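Local coordinates for protein berberine bridge enzyme-like 28 (Arabidopsis thaliana, PDB 5D79) that is a secreted FAD-dependent oxidoreductase of the berberine bridge enzyme-like family involved in adaptation to salt stress, at residues R360-K366 and Y429-E435; R292-V298 and L388-R394. All coordinates share one frame; numbering follows the deposited sequence.

Contact 1. Residues R360-K366 and Y429-E435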
loop_
_atom_site.group_PDB
_atom_site.type_symbol
_atom_site.label_atom_id
_atom_site.label_comp_id
_atom_site.label_asym_id
_atom_site.label_seq_id
_atom_site.Cartn_x
_atom_site.Cartn_y
_atom_site.Cartn_z
ATOM N N ARG A 360 6.717 10.723 -11.691
ATOM C CA ARG A 360 7.409 10.737 -10.410
ATOM C C ARG A 360 6.752 11.741 -9.475
ATOM O O ARG A 360 6.383 12.830 -9.902
ATOM C CB ARG A 360 8.895 11.070 -10.617
ATOM C CG ARG A 360 9.823 10.586 -9.504
ATOM C CD ARG A 360 11.275 10.861 -9.850
ATOM N NE ARG A 360 12.207 10.538 -8.768
ATOM C CZ ARG A 360 12.438 11.317 -7.712
ATOM N NH1 ARG A 360 11.781 12.462 -7.565
ATOM N NH2 ARG A 360 13.318 10.944 -6.795
ATOM N N THR A 361 6.576 11.377 -8.209
ATOM C CA THR A 361 6.079 12.333 -7.233
ATOM C C THR A 361 7.149 13.372 -6.896
ATOM O O THR A 361 8.345 13.170 -7.156
ATOM C CB THR A 361 5.636 11.649 -5.944
ATOM O OG1 THR A 361 5.096 12.631 -5.052
ATOM C CG2 THR A 361 6.824 10.969 -5.285
ATOM N N SER A 362 6.722 14.486 -6.314
ATOM C CA SER A 362 7.664 15.534 -5.946
ATOM C C SER A 362 7.655 15.741 -4.442
ATOM O O SER A 362 8.410 16.561 -3.921
ATOM C CB SER A 362 7.334 16.842 -6.673
ATOM O OG SER A 362 6.331 17.581 -5.998
ATOM N N LEU A 363 6.803 14.984 -3.751
ATOM C CA LEU A 363 6.643 15.107 -2.305
ATOM C C LEU A 363 7.213 13.909 -1.562
ATOM O O LEU A 363 6.747 12.775 -1.741
ATOM C CB LEU A 363 5.165 15.277 -1.926
ATOM C CG LEU A 363 4.443 16.473 -2.555
ATOM C CD1 LEU A 363 3.091 16.688 -1.917
ATOM C CD2 LEU A 363 5.304 17.733 -2.442
ATOM N N SER A 364 8.232 14.171 -0.739
ATOM C CA SER A 364 8.765 13.176 0.188
ATOM C C SER A 364 7.811 13.041 1.358
ATOM O O SER A 364 7.022 13.944 1.625
ATOM C CB SER A 364 10.158 13.566 0.690
ATOM O OG SER A 364 11.094 13.607 -0.368
ATOM N N PHE A 365 7.884 11.924 2.069
ATOM C CA PHE A 365 6.986 11.728 3.192
ATOM C C PHE A 365 7.563 10.778 4.247
ATOM O O PHE A 365 8.506 10.024 3.985
ATOM C CB PHE A 365 5.623 11.220 2.689
ATOM C CG PHE A 365 5.691 9.890 1.991
ATOM C CD1 PHE A 365 5.681 8.704 2.716
ATOM C CD2 PHE A 365 5.772 9.823 0.605
ATOM C CE1 PHE A 365 5.761 7.480 2.077
ATOM C CE2 PHE A 365 5.849 8.590 -0.045
ATOM C CZ PHE A 365 5.845 7.419 0.694
ATOM N N LYS A 366 7.004 10.859 5.449
ATOM C CA LYS A 366 7.185 9.853 6.475
ATOM C C LYS A 366 5.794 9.463 6.951
ATOM O O LYS A 366 4.998 10.331 7.304
ATOM C CB LYS A 366 8.026 10.379 7.631
ATOM C CG LYS A 366 8.073 9.432 8.801
ATOM C CD LYS A 366 8.611 8.076 8.381
ATOM C CE LYS A 366 8.531 7.102 9.534
ATOM N NZ LYS A 366 9.146 5.770 9.246
ATOM N N TYR A 429 -0.834 8.606 10.085
ATOM C CA TYR A 429 -0.245 9.928 10.276
ATOM C C TYR A 429 0.898 10.070 9.281
ATOM O O TYR A 429 1.894 9.347 9.360
ATOM C CB TYR A 429 0.271 10.108 11.707
ATOM C CG TYR A 429 -0.416 9.247 12.759
ATOM C CD1 TYR A 429 -0.002 7.929 12.998
ATOM C CD2 TYR A 429 -1.452 9.756 13.541
ATOM C CE1 TYR A 429 -0.611 7.150 13.965
ATOM C CE2 TYR A 429 -2.072 8.981 14.501
ATOM C CZ TYR A 429 -1.649 7.680 14.714
ATOM O OH TYR A 429 -2.256 6.905 15.686
ATOM N N VAL A 430 0.767 10.989 8.336
ATOM C CA VAL A 430 1.777 11.117 7.286
ATOM C C VAL A 430 2.113 12.595 7.032
ATOM O O VAL A 430 1.233 13.444 6.932
ATOM C CB VAL A 430 1.313 10.416 5.976
ATOM C CG1 VAL A 430 -0.082 10.882 5.571
ATOM C CG2 VAL A 430 2.318 10.612 4.849
ATOM N N ALA A 431 3.401 12.907 6.986
ATOM C CA ALA A 431 3.817 14.263 6.700
ATOM C C ALA A 431 4.485 14.291 5.334
ATOM O O ALA A 431 5.355 13.475 5.059
ATOM C CB ALA A 431 4.756 14.787 7.783
ATOM N N TYR A 432 4.052 15.215 4.481
ATOM C CA TYR A 432 4.647 15.412 3.168
ATOM C C TYR A 432 5.496 16.673 3.171
ATOM O O TYR A 432 5.241 17.605 3.933
ATOM C CB TYR A 432 3.564 15.504 2.087
ATOM C CG TYR A 432 2.809 14.208 1.884
ATOM C CD1 TYR A 432 1.694 13.900 2.651
ATOM C CD2 TYR A 432 3.216 13.294 0.929
ATOM C CE1 TYR A 432 1.014 12.708 2.472
ATOM C CE2 TYR A 432 2.541 12.113 0.738
ATOM C CZ TYR A 432 1.444 11.817 1.514
ATOM O OH TYR A 432 0.784 10.623 1.326
ATOM N N TRP A 433 6.520 16.693 2.331
ATOM C CA TRP A 433 7.320 17.893 2.159
ATOM C C TRP A 433 7.940 17.912 0.766
ATOM O O TRP A 433 8.080 16.871 0.129
ATOM C CB TRP A 433 8.398 18.001 3.253
ATOM C CG TRP A 433 9.483 16.949 3.250
ATOM C CD1 TRP A 433 10.680 16.997 2.577
ATOM C CD2 TRP A 433 9.500 15.723 3.995
ATOM N NE1 TRP A 433 11.423 15.865 2.843
ATOM C CE2 TRP A 433 10.723 15.072 3.711
ATOM C CE3 TRP A 433 8.593 15.107 4.867
ATOM C CZ2 TRP A 433 11.059 13.848 4.266
ATOM C CZ3 TRP A 433 8.929 13.882 5.415
ATOM C CH2 TRP A 433 10.152 13.265 5.109
ATOM N N ARG A 434 8.296 19.102 0.289
ATOM C CA ARG A 434 8.865 19.247 -1.044
ATOM C C ARG A 434 10.258 18.629 -1.101
ATOM O O ARG A 434 11.051 18.786 -0.172
ATOM C CB ARG A 434 8.909 20.723 -1.452
ATOM C CG ARG A 434 7.541 21.364 -1.596
ATOM C CD ARG A 434 7.640 22.806 -2.085
ATOM N NE ARG A 434 8.293 22.922 -3.387
ATOM C CZ ARG A 434 7.665 22.831 -4.557
ATOM N NH1 ARG A 434 6.352 22.617 -4.611
ATOM N NH2 ARG A 434 8.352 22.953 -5.682
ATOM N N GLU A 435 10.548 17.929 -2.195
ATOM C CA GLU A 435 11.789 17.172 -2.334
ATOM C C GLU A 435 13.039 18.054 -2.319
ATOM O O GLU A 435 14.127 17.593 -1.972
ATOM C CB GLU A 435 11.752 16.347 -3.620
ATOM C CG GLU A 435 11.448 17.157 -4.863
ATOM C CD GLU A 435 11.348 16.295 -6.099
ATOM O OE1 GLU A 435 11.921 15.188 -6.107
ATOM O OE2 GLU A 435 10.684 16.723 -7.062
#

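Contact 2. Residues R292-V298 and L388-R394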
loop_
_atom_site.group_PDB
_atom_site.type_symbol
_atom_site.label_atom_id
_atom_site.label_comp_id
_atom_site.label_asym_id
_atom_site.label_seq_id
_atom_site.Cartn_x
_atom_site.Cartn_y
_atom_site.Cartn_z
ATOM N N ARG A 292 -4.607 20.473 6.287
ATOM C CA ARG A 292 -4.755 21.881 5.929
ATOM C C ARG A 292 -5.720 22.081 4.774
ATOM O O ARG A 292 -5.853 21.220 3.903
ATOM C CB ARG A 292 -3.412 22.500 5.538
ATOM C CG ARG A 292 -2.425 22.670 6.655
ATOM C CD ARG A 292 -2.813 23.763 7.640
ATOM N NE ARG A 292 -1.925 23.700 8.794
ATOM C CZ ARG A 292 -0.810 24.412 8.916
ATOM N NH1 ARG A 292 -0.467 25.273 7.962
ATOM N NH2 ARG A 292 -0.048 24.276 9.995
ATOM N N SER A 293 -6.376 23.235 4.769
ATOM C CA SER A 293 -7.184 23.662 3.636
ATOM C C SER A 293 -6.412 24.672 2.789
ATOM O O SER A 293 -5.354 25.153 3.200
ATOM C CB SER A 293 -8.508 24.263 4.113
ATOM O OG SER A 293 -8.288 25.417 4.901
ATOM N N ASN A 294 -6.952 24.990 1.612
ATOM C CA ASN A 294 -6.363 25.993 0.716
ATOM C C ASN A 294 -6.165 27.333 1.414
ATOM O O ASN A 294 -5.278 28.108 1.060
ATOM C CB ASN A 294 -7.236 26.202 -0.530
ATOM C CG ASN A 294 -7.872 24.913 -1.036
ATOM O OD1 ASN A 294 -7.419 23.811 -0.716
ATOM N ND2 ASN A 294 -8.930 25.051 -1.835
ATOM N N LYS A 295 -7.008 27.597 2.405
ATOM C CA LYS A 295 -6.935 28.822 3.179
ATOM C C LYS A 295 -6.002 28.656 4.374
ATOM O O LYS A 295 -6.081 29.410 5.343
ATOM C CB LYS A 295 -8.333 29.237 3.640
ATOM C CG LYS A 295 -9.278 29.622 2.495
ATOM C CD LYS A 295 -10.665 29.986 3.019
ATOM C CE LYS A 295 -11.354 31.015 2.143
ATOM N NZ LYS A 295 -11.984 32.080 2.980
ATOM N N ASN A 296 -5.126 27.657 4.292
ATOM C CA ASN A 296 -4.062 27.430 5.277
ATOM C C ASN A 296 -4.556 27.305 6.724
ATOM O O ASN A 296 -3.929 27.815 7.653
ATOM C CB ASN A 296 -3.019 28.548 5.182
ATOM C CG ASN A 296 -1.683 28.155 5.786
ATOM O OD1 ASN A 296 -1.316 26.976 5.814
ATOM N ND2 ASN A 296 -0.949 29.144 6.277
ATOM N N ALA A 297 -5.676 26.612 6.905
ATOM C CA ALA A 297 -6.199 26.326 8.234
ATOM C C ALA A 297 -6.608 24.859 8.340
ATOM O O ALA A 297 -6.967 24.228 7.347
ATOM C CB ALA A 297 -7.368 27.229 8.550
ATOM N N VAL A 298 -6.540 24.319 9.549
ATOM C CA VAL A 298 -6.925 22.938 9.786
ATOM C C VAL A 298 -8.433 22.764 9.605
ATOM O O VAL A 298 -9.237 23.577 10.073
ATOM C CB VAL A 298 -6.503 22.483 11.196
ATOM C CG1 VAL A 298 -6.817 21.012 11.415
ATOM C CG2 VAL A 298 -5.032 22.741 11.393
ATOM N N LEU A 388 -1.773 19.478 14.064
ATOM C CA LEU A 388 -1.776 19.796 12.641
ATOM C C LEU A 388 -1.639 21.298 12.375
ATOM O O LEU A 388 -1.327 21.716 11.260
ATOM C CB LEU A 388 -3.046 19.256 11.983
ATOM C CG LEU A 388 -3.016 17.769 11.621
ATOM C CD1 LEU A 388 -4.417 17.236 11.513
ATOM C CD2 LEU A 388 -2.277 17.556 10.317
ATOM N N GLU A 389 -1.859 22.110 13.403
ATOM C CA GLU A 389 -1.628 23.544 13.295
ATOM C C GLU A 389 -0.131 23.879 13.268
ATOM O O GLU A 389 0.248 25.028 13.019
ATOM C CB GLU A 389 -2.307 24.278 14.448
ATOM C CG GLU A 389 -3.735 23.831 14.702
ATOM C CD GLU A 389 -4.395 24.587 15.849
ATOM O OE1 GLU A 389 -3.676 25.267 16.615
ATOM O OE2 GLU A 389 -5.635 24.507 15.986
ATOM N N ALA A 390 0.710 22.880 13.535
ATOM C CA ALA A 390 2.168 23.044 13.534
ATOM C C ALA A 390 2.670 23.468 12.160
ATOM O O ALA A 390 2.130 23.030 11.147
ATOM C CB ALA A 390 2.851 21.753 13.971
ATOM N N PRO A 391 3.708 24.324 12.121
ATOM C CA PRO A 391 4.197 24.840 10.842
ATOM C C PRO A 391 4.654 23.712 9.936
ATOM O O PRO A 391 4.361 23.734 8.742
ATOM C CB PRO A 391 5.381 25.732 11.243
ATOM C CG PRO A 391 5.196 26.016 12.694
ATOM C CD PRO A 391 4.518 24.810 13.256
ATOM N N GLU A 392 5.341 22.729 10.514
ATOM C CA GLU A 392 5.898 21.621 9.744
ATOM C C GLU A 392 4.811 20.593 9.367
ATOM O O GLU A 392 5.065 19.642 8.632
ATOM C CB GLU A 392 7.070 20.971 10.515
ATOM C CG GLU A 392 6.726 20.086 11.727
ATOM C CD GLU A 392 6.511 20.855 13.030
ATOM O OE1 GLU A 392 6.393 22.092 12.986
ATOM O OE2 GLU A 392 6.447 20.210 14.104
ATOM N N ALA A 393 3.585 20.809 9.836
ATOM C CA ALA A 393 2.464 19.954 9.442
ATOM C C ALA A 393 1.608 20.564 8.323
ATOM O O ALA A 393 0.453 20.169 8.150
ATOM C CB ALA A 393 1.591 19.643 10.650
ATOM N N ARG A 394 2.164 21.521 7.577
ATOM C CA ARG A 394 1.426 22.189 6.506
ATOM C C ARG A 394 1.030 21.224 5.395
ATOM O O ARG A 394 -0.044 21.363 4.801
ATOM C CB ARG A 394 2.232 23.347 5.900
ATOM C CG ARG A 394 1.382 24.213 4.970
ATOM C CD ARG A 394 2.136 25.401 4.421
ATOM N NE ARG A 394 3.259 25.000 3.569
ATOM C CZ ARG A 394 3.172 24.777 2.257
ATOM N NH1 ARG A 394 2.004 24.902 1.638
ATOM N NH2 ARG A 394 4.251 24.423 1.563
HETATM O O HOH W 1 -2.206 19.471 5.209
HETATM O O HOH W 2 -2.631 20.929 9.187
#

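Contact 1. Residues R360-K366 and Y429-E435
Trp433 lays one face of its indole against Ser364, whose CB sits 3.6 Å from the centroid of the five-membered ring. With its CG between backbone N and carbonyl carbon (chi1 66°), Trp433 carries its ring over the neighbouring strand, and CZ3 reaches to 3.6 Å from Lys366 N. A serine suits this place: it is small enough to lie under the indole, and its OG bonds to Asp438, which also accepts from Trp433 NE1. Tyr447 stacks on the indole. The backbones of the same pair are joined both ways, Ser364 N to Trp433 O at 2.8 Å and Trp433 N to Ser364 O at 2.9 Å. This is an antiparallel pairing at one margin of the seven-stranded sheet, strand 363-372 being outermost. The face bearing Leu363, Phe365 and Tyr432 packs differently: Phe365 CB stands over the Tyr432 ring, 4.1 Å from its centroid, while the Phe365 ring reaches toward the bound FAD and meets Tyr113 edge-to-face. Beyond the strands, Glu435 N still bonds to Ser362 O (3.1 Å), bringing the extended glutamate side chain alongside Ser362. Glu435 OE1 offers its syn lone pair to Arg360 NH1 at 3.1 Å, in a salt bridge whose guanidinium and carboxylate planes are only 10° apart. Arg360 NE bonds to the backbone oxygen of Asp62, so two of the guanidinium nitrogens have partners.

Contact 2. Residues R292-V298 and L388-R394
Arg292 grips the carbonyl oxygen of Leu388 side-on, with NE at 3.2 Å and NH2 at 3.1 Å from Leu388 O, which lies near the guanidinium plane. The NH2 bond meets a lone pair in the carbonyl plane, whereas NE approaches tilted from it. Arg292 CG passes 3.3 Å from Arg394 O, and the bend at chi2 (-71°) brings the guanidinium beneath Arg394 CA, 3.9 Å above its plane. Arginine suits the place because its flat end can give two N-H groups to one carbonyl oxygen and a third to the Asn296 side chain, while its face lies against the chain. At the other end of 292-298, Val298 CG2 packs on Glu389 CG at 3.7 Å and on Leu388 CB. In the second shell, Asn296 OD1 accepts from Arg292 NH1 at 2.9 Å and helps to fix the guanidinium. One water joins Arg292 N to Arg394 O. A methionine in place of Arg292 would probably leave Leu388 O without its two N-H partners and set the Asn296 amide free to turn. Asn296, last residue of the type I turn begun at Ser293, takes the left-handed bulge position that asparagine tolerates well. With Ser293 N bonded to Ala297 O, this fits a type I turn with G1 bulge, a beta-hairpin joining strands 284-292 and 298-306, here tied to the loop leading from helix 378-388 into strand 396-402, the sheet neighbour of 284-292.

Overall arrangement
Both contacts belong to the same seven-stranded antiparallel sheet, and strand 396-402 connects them: it lies between strands 284-292 and 425-434, and segment 388-394 leads into it. Helix 441-458 is also shared, meeting Trp433 of contact 1 and Ala390 and Ala393 of contact 2. Their centres are about 15 Å apart and they do not touch. Contact 1 is the larger, burying 627 Å² against 333 Å², with half of its touching residues buried against a third in contact 2; it joins paired strands through regular backbone bonds and aromatic packing on both faces, with Phe365 next to the flavin. Contact 2 lies farther out and joins two loops, relying on one arginine side chain, a small apolar patch at Val298 and waters.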